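Local atomic coordinates of DNA translocase coupling protein (PDB entry 6O1W), a protein that probably couples ATP binding to DNA transfer as the FtsK/SpoIIIE-family translocase of a Clostridium perfringens conjugation apparatus. Residues 161-166 and 180-185; 229-234 and 270-275; 240-245 and 252-257. All blocks are in the same frame, centred on the assembly; numbering follows the deposited sequence.

How the interactions relate
Interactions 1 and 2 belong to one mixed sheet in the P-loop NTPase part of the chain. Strands 159-163 and 229-233 are neighbours there, so the two contacts are joined through backbone pairing: Val163 N lies 2.8 Å from Val232 O, a probable hydrogen bond. Their centres are about 13 Å apart. Interaction 3 sits outside the sheet, on helix 247-266, whose chain leads into strand 272-278 of interaction 2. It meets interaction 1 through Val185 CG2, 3.7 Å from Leu253 CD2. A glucose lies against Tyr161 and Gln180 of interaction 1. In the predicted ATP site, the side chain of Ser143 is about 8 Å from that of Val232 and about 9 Å from that of Asp164.

Interaction 1: 161-166 and 180-185; sequences YMVDFK and QVITEV. With BGC (beta-D-glucopyranose), chain E.
Strands 159-163 and 179-182 pair in parallel at one edge of the mixed sheet of the FtsK/SpoIIIE-type ATPase domain, beside a bound glucose. Three backbone hydrogen bonds join them. The straightest runs from Ile182 N to Met162 O (2.7 Å, 176° at the hydrogen). Met162 N and Asp164 N donate in turn to Gln180 O and Ile182 O. Tyr161 and Gln180 lie side by side on one face and point the same way. The tyrosine ring and the glutamine amide stand almost perpendicular, 86° apart. Both reach the sugar: Tyr161 OH is 2.7 Å from BGC O1, which also lies near the plane of the ring. On the other face the selenomethionine Met162 bends at two torsions, which brings its CE back over the next strand, 3.5 Å from Gln180 O. Beyond the strands, the Phe165 ring lays one face on the backbone that enters helix 185-209. Its CZ is 3.6 Å from Val185 CA. A water donates to Phe165 O and Thr183 O and bridges the two segments. In an Asx turn, Lys166 N meets Asp164 OD1 from 61° above the carboxylate plane, while OD2 takes Glu170 N. These two N-H donors would favour the ionised form of Asp164 and tie the loop after the strand to Glu170.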
ATOM      1  N   TYR A 161      18.217  -2.326  -7.183  1.00 27.69           N
ATOM      2  CA  TYR A 161      19.041  -2.098  -6.003  1.00 27.77           C
ATOM      3  C   TYR A 161      18.155  -2.370  -4.800  1.00 32.37           C
ATOM      4  O   TYR A 161      17.018  -1.893  -4.741  1.00 29.80           O
ATOM      5  CB  TYR A 161      19.621  -0.686  -5.957  1.00 27.78           C
ATOM      6  CG  TYR A 161      20.629  -0.440  -7.048  1.00 28.28           C
ATOM      7  CD1 TYR A 161      21.930  -0.931  -6.950  1.00 30.19           C
ATOM      8  CD2 TYR A 161      20.302   0.317  -8.161  1.00 28.76           C
ATOM      9  CE1 TYR A 161      22.875  -0.667  -7.942  1.00 30.27           C
ATOM     10  CE2 TYR A 161      21.213   0.523  -9.188  1.00 30.11           C
ATOM     11  CZ  TYR A 161      22.500   0.030  -9.076  1.00 36.10           C
ATOM     12  OH  TYR A 161      23.372   0.236 -10.111  1.00 40.47           O
HETATM   13  N   MSE A 162      18.643  -3.193  -3.873  1.00 29.83           N
HETATM   14  CA  MSE A 162      17.818  -3.566  -2.730  1.00 30.88           C
HETATM   15  C   MSE A 162      18.542  -3.238  -1.465  1.00 32.91           C
HETATM   16  O   MSE A 162      19.735  -3.516  -1.348  1.00 30.40           O
HETATM   17  CB  MSE A 162      17.437  -5.042  -2.815  1.00 34.45           C
HETATM   18  CG  MSE A 162      16.501  -5.341  -3.975  1.00 45.57           C
HETATM   19 SE   MSE A 162      16.914  -7.060  -4.816  1.00 60.10          SE
HETATM   20  CE  MSE A 162      18.520  -6.634  -5.788  1.00 55.40           C
ATOM     21  N   VAL A 163      17.841  -2.583  -0.541  1.00 29.31           N
ATOM     22  CA  VAL A 163      18.429  -2.145   0.720  1.00 28.80           C
ATOM     23  C   VAL A 163      17.802  -2.886   1.889  1.00 33.25           C
ATOM     24  O   VAL A 163      16.581  -2.797   2.096  1.00 31.54           O
ATOM     25  CB  VAL A 163      18.314  -0.600   0.898  1.00 31.99           C
ATOM     26  CG1 VAL A 163      18.911  -0.150   2.239  1.00 31.74           C
ATOM     27  CG2 VAL A 163      18.975   0.135  -0.262  1.00 30.76           C
ATOM     28  N   ASP A 164      18.646  -3.579   2.681  1.00 30.19           N
ATOM     29  CA  ASP A 164      18.197  -4.282   3.886  1.00 30.65           C
ATOM     30  C   ASP A 164      19.311  -4.363   4.890  1.00 31.43           C
ATOM     31  O   ASP A 164      20.188  -5.192   4.732  1.00 31.89           O
ATOM     32  CB  ASP A 164      17.646  -5.685   3.548  1.00 33.96           C
ATOM     33  CG  ASP A 164      17.342  -6.598   4.745  1.00 46.86           C
ATOM     34  OD1 ASP A 164      17.062  -6.073   5.854  1.00 46.66           O
ATOM     35  OD2 ASP A 164      17.384  -7.819   4.571  1.00 53.29           O
ATOM     36  N   PHE A 165      19.234  -3.571   5.969  1.00 28.19           N
ATOM     37  CA  PHE A 165      20.268  -3.506   7.005  1.00 27.73           C
ATOM     38  C   PHE A 165      20.263  -4.687   7.944  1.00 32.88           C
ATOM     39  O   PHE A 165      21.175  -4.801   8.751  1.00 33.76           O
ATOM     40  CB  PHE A 165      20.216  -2.176   7.773  1.00 29.75           C
ATOM     41  CG  PHE A 165      20.709  -0.953   7.008  1.00 31.44           C
ATOM     42  CD1 PHE A 165      20.942  -1.010   5.634  1.00 32.86           C
ATOM     43  CD2 PHE A 165      20.874   0.268   7.652  1.00 34.53           C
ATOM     44  CE1 PHE A 165      21.378   0.117   4.930  1.00 34.49           C
ATOM     45  CE2 PHE A 165      21.279   1.409   6.936  1.00 37.41           C
ATOM     46  CZ  PHE A 165      21.521   1.324   5.579  1.00 34.75           C
ATOM     47  N   LYS A 166      19.283  -5.601   7.820  1.00 30.24           N
ATOM     48  CA  LYS A 166      19.261  -6.811   8.645  1.00 28.64           C
ATOM     49  C   LYS A 166      20.087  -7.912   7.956  1.00 34.42           C
ATOM     50  O   LYS A 166      19.606  -9.024   7.725  1.00 34.72           O
ATOM     51  CB  LYS A 166      17.828  -7.243   8.991  1.00 26.39           C
ATOM     52  CG  LYS A 166      17.116  -6.222   9.865  1.00 32.76           C
ATOM     53  CD  LYS A 166      15.616  -6.499  10.052  1.00 43.07           C
ATOM     54  CE  LYS A 166      14.782  -6.036   8.874  1.00 66.17           C
ATOM     55  NZ  LYS A 166      13.328  -6.006   9.194  1.00 82.18           N
ATOM     56  N   GLN A 180      21.906  -5.780  -6.927  1.00 33.11           N
ATOM     57  CA  GLN A 180      22.812  -5.531  -5.815  1.00 31.61           C
ATOM     58  C   GLN A 180      22.009  -5.370  -4.535  1.00 31.92           C
ATOM     59  O   GLN A 180      21.056  -4.573  -4.489  1.00 29.23           O
ATOM     60  CB  GLN A 180      23.552  -4.236  -6.087  1.00 32.66           C
ATOM     61  CG  GLN A 180      25.042  -4.263  -5.858  1.00 60.31           C
ATOM     62  CD  GLN A 180      25.587  -2.909  -6.247  1.00 82.78           C
ATOM     63  OE1 GLN A 180      25.858  -2.636  -7.428  1.00 81.14           O
ATOM     64  NE2 GLN A 180      25.715  -2.017  -5.271  1.00 67.44           N
ATOM     65  N   VAL A 181      22.427  -6.093  -3.497  1.00 27.88           N
ATOM     66  CA  VAL A 181      21.832  -6.025  -2.161  1.00 28.34           C
ATOM     67  C   VAL A 181      22.801  -5.252  -1.271  1.00 32.31           C
ATOM     68  O   VAL A 181      23.943  -5.650  -1.131  1.00 30.69           O
ATOM     69  CB  VAL A 181      21.467  -7.425  -1.560  1.00 30.91           C
ATOM     70  CG1 VAL A 181      20.768  -7.276  -0.196  1.00 30.38           C
ATOM     71  CG2 VAL A 181      20.605  -8.246  -2.525  1.00 29.51           C
ATOM     72  N   ILE A 182      22.331  -4.138  -0.689  1.00 29.44           N
ATOM     73  CA  ILE A 182      23.068  -3.261   0.218  1.00 28.06           C
ATOM     74  C   ILE A 182      22.586  -3.606   1.629  1.00 31.70           C
ATOM     75  O   ILE A 182      21.396  -3.482   1.915  1.00 30.17           O
ATOM     76  CB  ILE A 182      22.833  -1.784  -0.187  1.00 30.75           C
ATOM     77  CG1 ILE A 182      23.634  -1.406  -1.467  1.00 32.13           C
ATOM     78  CG2 ILE A 182      23.162  -0.830   0.949  1.00 30.26           C
ATOM     79  CD1 ILE A 182      23.102  -1.984  -2.818  1.00 38.72           C
ATOM     80  N   THR A 183      23.512  -4.048   2.493  1.00 28.45           N
ATOM     81  CA  THR A 183      23.210  -4.533   3.840  1.00 29.52           C
ATOM     82  C   THR A 183      23.729  -3.663   5.004  1.00 36.02           C
ATOM     83  O   THR A 183      23.509  -4.014   6.173  1.00 35.82           O
ATOM     84  CB  THR A 183      23.747  -5.970   4.003  1.00 30.98           C
ATOM     85  OG1 THR A 183      25.163  -5.912   3.964  1.00 29.96           O
ATOM     86  CG2 THR A 183      23.241  -6.921   2.942  1.00 28.36           C
ATOM     87  N   GLU A 184      24.470  -2.596   4.706  1.00 33.49           N
ATOM     88  CA  GLU A 184      25.011  -1.740   5.765  1.00 34.29           C
ATOM     89  C   GLU A 184      25.030  -0.283   5.311  1.00 35.53           C
ATOM     90  O   GLU A 184      24.959  -0.018   4.122  1.00 34.20           O
ATOM     91  CB  GLU A 184      26.385  -2.268   6.293  1.00 36.39           C
ATOM     92  CG  GLU A 184      27.647  -1.628   5.714  1.00 49.11           C
ATOM     93  CD  GLU A 184      28.114  -2.060   4.340  1.00 75.98           C
ATOM     94  OE1 GLU A 184      27.700  -3.142   3.867  1.00 79.51           O
ATOM     95  OE2 GLU A 184      28.930  -1.320   3.745  1.00 82.82           O
ATOM     96  N   VAL A 185      25.113   0.640   6.271  1.00 32.91           N
ATOM     97  CA  VAL A 185      25.048   2.085   6.086  1.00 33.34           C
ATOM     98  C   VAL A 185      26.184   2.647   5.183  1.00 39.23           C
ATOM     99  O   VAL A 185      25.914   3.574   4.413  1.00 39.66           O
ATOM    100  CB  VAL A 185      24.934   2.820   7.457  1.00 36.75           C
ATOM    101  CG1 VAL A 185      26.240   2.774   8.270  1.00 35.78           C
ATOM    102  CG2 VAL A 185      24.433   4.244   7.276  1.00 36.17           C
TER
HETATM  103  C2  BGC E 503      27.282   0.857 -10.136  1.00 83.54           C
HETATM  104  C3  BGC E 503      28.508   1.618  -9.646  1.00 83.98           C
HETATM  105  C4  BGC E 503      28.208   2.281  -8.307  1.00 80.86           C
HETATM  106  C5  BGC E 503      27.706   1.241  -7.306  1.00 80.35           C
HETATM  107  C6  BGC E 503      27.257   1.850  -5.999  1.00 76.18           C
HETATM  108  C1  BGC E 503      26.852  -0.148  -9.072  1.00 84.57           C
HETATM  109  O1  BGC E 503      25.734  -0.849  -9.501  1.00 85.80           O
HETATM  110  O2  BGC E 503      27.572   0.193 -11.361  1.00 84.07           O
HETATM  111  O3  BGC E 503      28.904   2.584 -10.611  1.00 83.92           O
HETATM  112  O4  BGC E 503      29.369   2.912  -7.782  1.00 80.64           O
HETATM  113  O5  BGC E 503      26.573   0.542  -7.852  1.00 81.87           O
HETATM  114  O6  BGC E 503      26.748   0.855  -5.125  1.00 74.72           O
HETATM  115  O   HOH W   1      23.530  -3.587   8.922  1.00 47.66           O

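Interaction 2: 229-234 and 270-275; sequences IIVVID and TGINLC
Val231 stands in the middle of strand 229-233, which runs parallel to strand 272-278 in the interior of the sheet. Its CB is 3.8 Å from Leu274 CD2 and equally near Asn273 O. From CB the side chain forks. CG1 is anti to the backbone N (chi1 -173°) and also meets Leu274 CD2, at 4.0 Å. CG2 is anti to the carbonyl carbon and passes Asn273 O on its way to a looser contact with Ile272 CG2. Val231 and Leu274 thus lie alongside each other, pointing the same way. Leu274 CD2 is shared, because Ile233 CD1 touches it as well, 4.1 Å away. Ile229 and Ile272 extend this apolar face, which helix 185-209 packs against through Leu195 and Phe192.

The opposite face holds Ile230, Val232, Asn273 and Cys275. In Ile230, CG1 anti to the backbone N and an extended chi2 (-168°) carry CD1 to within 3.7 Å of Cys275 SG. Leu146 and Ile149 of helix 142-155 pack on that cysteine. Asn273 is the polar member here. Its OD1 accepts from Arg228 and its ND2 donates to Pro130 O, so both ends of the buried amide are satisfied.

Five backbone hydrogen bonds tie the strands together. They run from Ile229 N to Gly271 O, then by turns from either strand, ending with Ile233 N on Cys275 O. All approach nearly along the C=O axis. Gly271 opens the pairing with a positive phi, which by itself favours glycine. Parallel central strands with helices packed on both faces are typical of the alpha/beta core of P-loop NTPases. Asp234 follows the first strand directly and makes a weak hydrogen bond to Ser143 of the predicted ATP site, consistent with a Walker B strand.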
ATOM      1  N   ILE A 229      15.687   2.238 -13.238  1.00 23.57           N
ATOM      2  CA  ILE A 229      16.336   1.780 -12.018  1.00 23.79           C
ATOM      3  C   ILE A 229      15.270   1.674 -10.899  1.00 29.83           C
ATOM      4  O   ILE A 229      14.588   2.658 -10.611  1.00 28.40           O
ATOM      5  CB  ILE A 229      17.509   2.706 -11.580  1.00 27.53           C
ATOM      6  CG1 ILE A 229      18.665   2.677 -12.618  1.00 28.12           C
ATOM      7  CG2 ILE A 229      18.013   2.288 -10.191  1.00 29.57           C
ATOM      8  CD1 ILE A 229      19.689   3.853 -12.502  1.00 29.10           C
ATOM      9  N   ILE A 230      15.133   0.488 -10.265  1.00 27.02           N
ATOM     10  CA  ILE A 230      14.222   0.317  -9.136  1.00 26.40           C
ATOM     11  C   ILE A 230      15.033   0.149  -7.853  1.00 29.06           C
ATOM     12  O   ILE A 230      15.984  -0.630  -7.804  1.00 27.67           O
ATOM     13  CB  ILE A 230      13.125  -0.769  -9.343  1.00 30.00           C
ATOM     14  CG1 ILE A 230      12.156  -0.814  -8.099  1.00 31.11           C
ATOM     15  CG2 ILE A 230      13.714  -2.143  -9.737  1.00 29.85           C
ATOM     16  CD1 ILE A 230      11.208  -1.981  -7.982  1.00 47.17           C
ATOM     17  N   VAL A 231      14.698   0.938  -6.845  1.00 26.32           N
ATOM     18  CA  VAL A 231      15.383   0.936  -5.555  1.00 25.77           C
ATOM     19  C   VAL A 231      14.367   0.484  -4.514  1.00 27.69           C
ATOM     20  O   VAL A 231      13.375   1.169  -4.285  1.00 26.39           O
ATOM     21  CB  VAL A 231      15.970   2.326  -5.211  1.00 28.53           C
ATOM     22  CG1 VAL A 231      16.825   2.264  -3.946  1.00 28.46           C
ATOM     23  CG2 VAL A 231      16.756   2.910  -6.383  1.00 27.60           C
ATOM     24  N   VAL A 232      14.605  -0.661  -3.908  1.00 23.70           N
ATOM     25  CA  VAL A 232      13.674  -1.218  -2.934  1.00 24.06           C
ATOM     26  C   VAL A 232      14.279  -1.036  -1.570  1.00 28.15           C
ATOM     27  O   VAL A 232      15.374  -1.527  -1.320  1.00 27.45           O
ATOM     28  CB  VAL A 232      13.314  -2.705  -3.220  1.00 29.90           C
ATOM     29  CG1 VAL A 232      12.233  -3.213  -2.244  1.00 30.76           C
ATOM     30  CG2 VAL A 232      12.861  -2.896  -4.659  1.00 29.67           C
ATOM     31  N   ILE A 233      13.588  -0.307  -0.705  1.00 24.73           N
ATOM     32  CA  ILE A 233      14.058  -0.066   0.651  1.00 25.13           C
ATOM     33  C   ILE A 233      13.102  -0.871   1.510  1.00 31.16           C
ATOM     34  O   ILE A 233      11.924  -0.522   1.633  1.00 32.13           O
ATOM     35  CB  ILE A 233      14.057   1.468   0.957  1.00 28.39           C
ATOM     36  CG1 ILE A 233      15.058   2.228   0.020  1.00 27.10           C
ATOM     37  CG2 ILE A 233      14.299   1.751   2.441  1.00 29.02           C
ATOM     38  CD1 ILE A 233      14.867   3.740  -0.045  1.00 26.72           C
ATOM     39  N   ASP A 234      13.596  -1.977   2.063  1.00 28.58           N
ATOM     40  CA  ASP A 234      12.796  -2.874   2.903  1.00 29.60           C
ATOM     41  C   ASP A 234      12.237  -2.168   4.128  1.00 34.32           C
ATOM     42  O   ASP A 234      11.085  -2.402   4.482  1.00 34.01           O
ATOM     43  CB  ASP A 234      13.610  -4.101   3.336  1.00 31.47           C
ATOM     44  CG  ASP A 234      12.762  -5.128   4.079  1.00 49.38           C
ATOM     45  OD1 ASP A 234      11.956  -5.838   3.411  1.00 51.37           O
ATOM     46  OD2 ASP A 234      12.884  -5.209   5.324  1.00 52.10           O
ATOM     47  N   THR A 270      13.273  10.701 -14.967  1.00 30.30           N
ATOM     48  CA  THR A 270      14.542   9.985 -15.179  1.00 28.15           C
ATOM     49  C   THR A 270      14.474   8.443 -15.052  1.00 31.25           C
ATOM     50  O   THR A 270      15.469   7.763 -15.317  1.00 29.41           O
ATOM     51  CB  THR A 270      15.601  10.556 -14.254  1.00 31.96           C
ATOM     52  OG1 THR A 270      15.180  10.330 -12.924  1.00 32.47           O
ATOM     53  CG2 THR A 270      15.853  12.062 -14.477  1.00 26.17           C
ATOM     54  N   GLY A 271      13.322   7.894 -14.674  1.00 27.33           N
ATOM     55  CA  GLY A 271      13.197   6.446 -14.586  1.00 26.08           C
ATOM     56  C   GLY A 271      13.985   5.840 -13.437  1.00 30.41           C
ATOM     57  O   GLY A 271      14.517   4.743 -13.566  1.00 31.81           O
ATOM     58  N   ILE A 272      14.066   6.539 -12.306  1.00 25.16           N
ATOM     59  CA  ILE A 272      14.646   6.022 -11.072  1.00 24.98           C
ATOM     60  C   ILE A 272      13.480   6.009 -10.063  1.00 30.54           C
ATOM     61  O   ILE A 272      12.992   7.079  -9.660  1.00 32.20           O
ATOM     62  CB  ILE A 272      15.885   6.800 -10.566  1.00 28.81           C
ATOM     63  CG1 ILE A 272      16.954   6.980 -11.687  1.00 28.90           C
ATOM     64  CG2 ILE A 272      16.454   6.139  -9.287  1.00 29.19           C
ATOM     65  CD1 ILE A 272      18.213   7.677 -11.335  1.00 34.19           C
ATOM     66  N   ASN A 273      13.048   4.800  -9.650  1.00 25.99           N
ATOM     67  CA  ASN A 273      11.891   4.604  -8.785  1.00 27.07           C
ATOM     68  C   ASN A 273      12.197   4.036  -7.405  1.00 31.89           C
ATOM     69  O   ASN A 273      12.910   3.042  -7.268  1.00 30.06           O
ATOM     70  CB  ASN A 273      10.847   3.732  -9.500  1.00 27.13           C
ATOM     71  CG  ASN A 273      10.605   4.174 -10.925  1.00 38.92           C
ATOM     72  OD1 ASN A 273      11.004   3.515 -11.862  1.00 33.60           O
ATOM     73  ND2 ASN A 273       9.966   5.307 -11.122  1.00 28.59           N
ATOM     74  N   LEU A 274      11.646   4.687  -6.380  1.00 31.65           N
ATOM     75  CA  LEU A 274      11.800   4.262  -4.979  1.00 32.12           C
ATOM     76  C   LEU A 274      10.573   3.483  -4.527  1.00 35.96           C
ATOM     77  O   LEU A 274       9.458   3.984  -4.692  1.00 34.53           O
ATOM     78  CB  LEU A 274      12.009   5.484  -4.061  1.00 31.47           C
ATOM     79  CG  LEU A 274      13.311   6.240  -4.264  1.00 36.63           C
ATOM     80  CD1 LEU A 274      13.253   7.621  -3.625  1.00 36.47           C
ATOM     81  CD2 LEU A 274      14.500   5.451  -3.744  1.00 38.89           C
ATOM     82  N   CYS A 275      10.774   2.265  -3.999  1.00 34.12           N
ATOM     83  CA  CYS A 275       9.729   1.396  -3.439  1.00 37.01           C
ATOM     84  C   CYS A 275      10.116   1.208  -1.999  1.00 35.95           C
ATOM     85  O   CYS A 275      11.092   0.500  -1.698  1.00 33.77           O
ATOM     86  CB  CYS A 275       9.622   0.058  -4.173  1.00 41.07           C
ATOM     87  SG  CYS A 275       9.018   0.193  -5.876  1.00 47.69           S
TER

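Interaction 3: 240-245 and 252-257; sequences MDKTGV and KLVRIE
The loop joining helix 237-240 to helix 247-266, with its type I turn and Asx turn, packs on the second helix. Its tight part is built on Lys242. The aliphatic stem of this lysine slides past Leu253 in the opposite direction, with CG 4.0 Å from Leu253 CD1. The lysine chain crosses Val254 at about a right angle, and its CD touches Val254 CG2. Bends at chi3 and chi4 (-134° and -63°) then turn the amine to a salt bridge with Glu257. Glu257 reaches out with CG anti to its backbone N and the chain extended. The selenomethionine Met240 crosses this chain at about a right angle. Met240 SE is 3.9 Å from Glu257 CG, and Met240 CE rests near Glu257 CA. SE and the lysine amine lie over the same face of the carboxylate, the amine by OE1 and SE by CG and OE2.

The outer side is looser. Val245 CG1 only just meets Leu253 CD1, at 4.4 Å. Thr243 and Gly244 are exposed and make no contact with 252-257. The Asx turn from Asp241 to Thr243 overlaps the start of the type I turn. Thr243 N meets Asp241 OD1 nearly along the C-O axis; Thr243 OG1, 2.7 Å from Asp241 OD1, uses the syn lone pair of OD1. In the salt bridge, Lys242 NZ meets Glu257 OE1 at 3.2 Å, 62° out of the carboxylate plane.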
HETATM    1  N   MSE A 240      15.991   6.480   8.128  1.00 46.16           N
HETATM    2  CA  MSE A 240      15.425   7.708   8.696  1.00 48.40           C
HETATM    3  C   MSE A 240      15.508   7.830  10.208  1.00 50.42           C
HETATM    4  O   MSE A 240      15.708   8.940  10.694  1.00 49.39           O
HETATM    5  CB  MSE A 240      13.971   7.909   8.242  1.00 52.35           C
HETATM    6  CG  MSE A 240      13.815   8.075   6.750  1.00 62.64           C
HETATM    7 SE   MSE A 240      14.621   9.707   6.059  1.00 75.57          SE
HETATM    8  CE  MSE A 240      15.246   9.031   4.271  1.00 71.97           C
ATOM      9  N   ASP A 241      15.303   6.731  10.956  1.00 47.06           N
ATOM     10  CA  ASP A 241      15.355   6.778  12.416  1.00 47.88           C
ATOM     11  C   ASP A 241      16.801   6.869  12.903  1.00 54.03           C
ATOM     12  O   ASP A 241      17.548   5.889  12.849  1.00 53.62           O
ATOM     13  CB  ASP A 241      14.589   5.614  13.060  1.00 50.13           C
ATOM     14  CG  ASP A 241      14.382   5.748  14.556  1.00 66.64           C
ATOM     15  OD1 ASP A 241      15.345   6.139  15.264  1.00 68.20           O
ATOM     16  OD2 ASP A 241      13.265   5.446  15.028  1.00 74.65           O
ATOM     17  N   LYS A 242      17.177   8.069  13.390  1.00 50.91           N
ATOM     18  CA  LYS A 242      18.522   8.412  13.859  1.00 50.77           C
ATOM     19  C   LYS A 242      18.688   8.449  15.395  1.00 55.81           C
ATOM     20  O   LYS A 242      19.782   8.757  15.864  1.00 55.57           O
ATOM     21  CB  LYS A 242      18.902   9.809  13.300  1.00 51.92           C
ATOM     22  CG  LYS A 242      18.866   9.931  11.781  1.00 53.47           C
ATOM     23  CD  LYS A 242      18.860  11.404  11.328  1.00 58.03           C
ATOM     24  CE  LYS A 242      17.821  11.679  10.253  1.00 65.45           C
ATOM     25  NZ  LYS A 242      18.083  10.925   8.982  1.00 69.21           N
ATOM     26  N   THR A 243      17.635   8.146  16.165  1.00 55.00           N
ATOM     27  CA  THR A 243      17.579   8.313  17.630  1.00 56.16           C
ATOM     28  C   THR A 243      18.755   7.766  18.491  1.00 65.91           C
ATOM     29  O   THR A 243      19.234   8.515  19.357  1.00 69.19           O
ATOM     30  CB  THR A 243      16.270   7.793  18.226  1.00 58.36           C
ATOM     31  OG1 THR A 243      16.074   6.427  17.874  1.00 55.81           O
ATOM     32  CG2 THR A 243      15.069   8.629  17.813  1.00 57.90           C
ATOM     33  N   GLY A 244      19.175   6.512  18.310  1.00 62.23           N
ATOM     34  CA  GLY A 244      20.200   5.920  19.179  1.00 61.52           C
ATOM     35  C   GLY A 244      21.603   5.713  18.647  1.00 65.32           C
ATOM     36  O   GLY A 244      22.435   5.128  19.343  1.00 65.84           O
ATOM     37  N   VAL A 245      21.890   6.200  17.438  1.00 60.99           N
ATOM     38  CA  VAL A 245      23.214   6.101  16.798  1.00 59.76           C
ATOM     39  C   VAL A 245      24.183   7.180  17.319  1.00 61.80           C
ATOM     40  O   VAL A 245      23.739   8.176  17.884  1.00 60.11           O
ATOM     41  CB  VAL A 245      23.102   6.139  15.240  1.00 62.90           C
ATOM     42  CG1 VAL A 245      22.081   5.128  14.726  1.00 62.23           C
ATOM     43  CG2 VAL A 245      22.779   7.543  14.725  1.00 62.51           C
ATOM     44  N   LYS A 252      26.156  10.566   8.663  1.00 37.61           N
ATOM     45  CA  LYS A 252      26.065   9.662   7.521  1.00 37.50           C
ATOM     46  C   LYS A 252      24.576   9.482   7.117  1.00 40.32           C
ATOM     47  O   LYS A 252      24.250   9.632   5.938  1.00 39.93           O
ATOM     48  CB  LYS A 252      26.700   8.327   7.900  1.00 40.14           C
ATOM     49  CG  LYS A 252      26.881   7.376   6.756  1.00 48.47           C
ATOM     50  CD  LYS A 252      27.994   6.428   7.108  1.00 61.42           C
ATOM     51  CE  LYS A 252      28.503   5.791   5.859  1.00 71.87           C
ATOM     52  NZ  LYS A 252      29.981   5.712   5.855  1.00 69.67           N
ATOM     53  N   LEU A 253      23.683   9.214   8.095  1.00 35.91           N
ATOM     54  CA  LEU A 253      22.226   9.074   7.855  1.00 35.84           C
ATOM     55  C   LEU A 253      21.598  10.385   7.347  1.00 37.58           C
ATOM     56  O   LEU A 253      20.714  10.344   6.505  1.00 34.76           O
ATOM     57  CB  LEU A 253      21.475   8.558   9.101  1.00 35.19           C
ATOM     58  CG  LEU A 253      21.751   7.093   9.523  1.00 39.77           C
ATOM     59  CD1 LEU A 253      20.919   6.704  10.731  1.00 39.24           C
ATOM     60  CD2 LEU A 253      21.497   6.117   8.393  1.00 38.87           C
ATOM     61  N   VAL A 254      22.065  11.537   7.872  1.00 35.22           N
ATOM     62  CA  VAL A 254      21.638  12.878   7.448  1.00 35.10           C
ATOM     63  C   VAL A 254      22.014  13.048   5.971  1.00 37.01           C
ATOM     64  O   VAL A 254      21.184  13.491   5.193  1.00 37.52           O
ATOM     65  CB  VAL A 254      22.220  14.010   8.354  1.00 39.38           C
ATOM     66  CG1 VAL A 254      22.014  15.401   7.742  1.00 38.85           C
ATOM     67  CG2 VAL A 254      21.618  13.949   9.755  1.00 39.28           C
ATOM     68  N   ARG A 255      23.238  12.658   5.591  1.00 32.80           N
ATOM     69  CA  ARG A 255      23.741  12.748   4.215  1.00 33.51           C
ATOM     70  C   ARG A 255      22.889  11.869   3.299  1.00 36.93           C
ATOM     71  O   ARG A 255      22.420  12.356   2.283  1.00 37.22           O
ATOM     72  CB  ARG A 255      25.217  12.331   4.182  1.00 36.60           C
ATOM     73  CG  ARG A 255      26.102  13.146   3.246  1.00 49.72           C
ATOM     74  CD  ARG A 255      27.514  13.321   3.803  1.00 48.22           C
ATOM     75  NE  ARG A 255      28.164  12.046   4.114  1.00 49.48           N
ATOM     76  CZ  ARG A 255      28.815  11.780   5.244  1.00 52.98           C
ATOM     77  NH1 ARG A 255      28.942  12.708   6.180  1.00 39.23           N
ATOM     78  NH2 ARG A 255      29.349  10.583   5.442  1.00 44.40           N
ATOM     79  N   ILE A 256      22.597  10.615   3.715  1.00 32.89           N
ATOM     80  CA  ILE A 256      21.731   9.674   2.987  1.00 32.72           C
ATOM     81  C   ILE A 256      20.303  10.231   2.819  1.00 37.54           C
ATOM     82  O   ILE A 256      19.710  10.048   1.744  1.00 36.88           O
ATOM     83  CB  ILE A 256      21.721   8.277   3.651  1.00 34.73           C
ATOM     84  CG1 ILE A 256      23.096   7.609   3.505  1.00 33.76           C
ATOM     85  CG2 ILE A 256      20.585   7.383   3.065  1.00 35.47           C
ATOM     86  CD1 ILE A 256      23.357   6.398   4.481  1.00 35.06           C
ATOM     87  N   GLU A 257      19.735  10.851   3.897  1.00 32.94           N
ATOM     88  CA  GLU A 257      18.386  11.447   3.858  1.00 32.83           C
ATOM     89  C   GLU A 257      18.353  12.591   2.813  1.00 36.76           C
ATOM     90  O   GLU A 257      17.369  12.719   2.073  1.00 36.04           O
ATOM     91  CB  GLU A 257      17.963  11.943   5.248  1.00 34.74           C
ATOM     92  CG  GLU A 257      16.726  12.833   5.255  1.00 49.45           C
ATOM     93  CD  GLU A 257      16.287  13.383   6.600  1.00 72.28           C
ATOM     94  OE1 GLU A 257      17.148  13.566   7.494  1.00 69.88           O
ATOM     95  OE2 GLU A 257      15.075  13.652   6.751  1.00 57.67           O
TER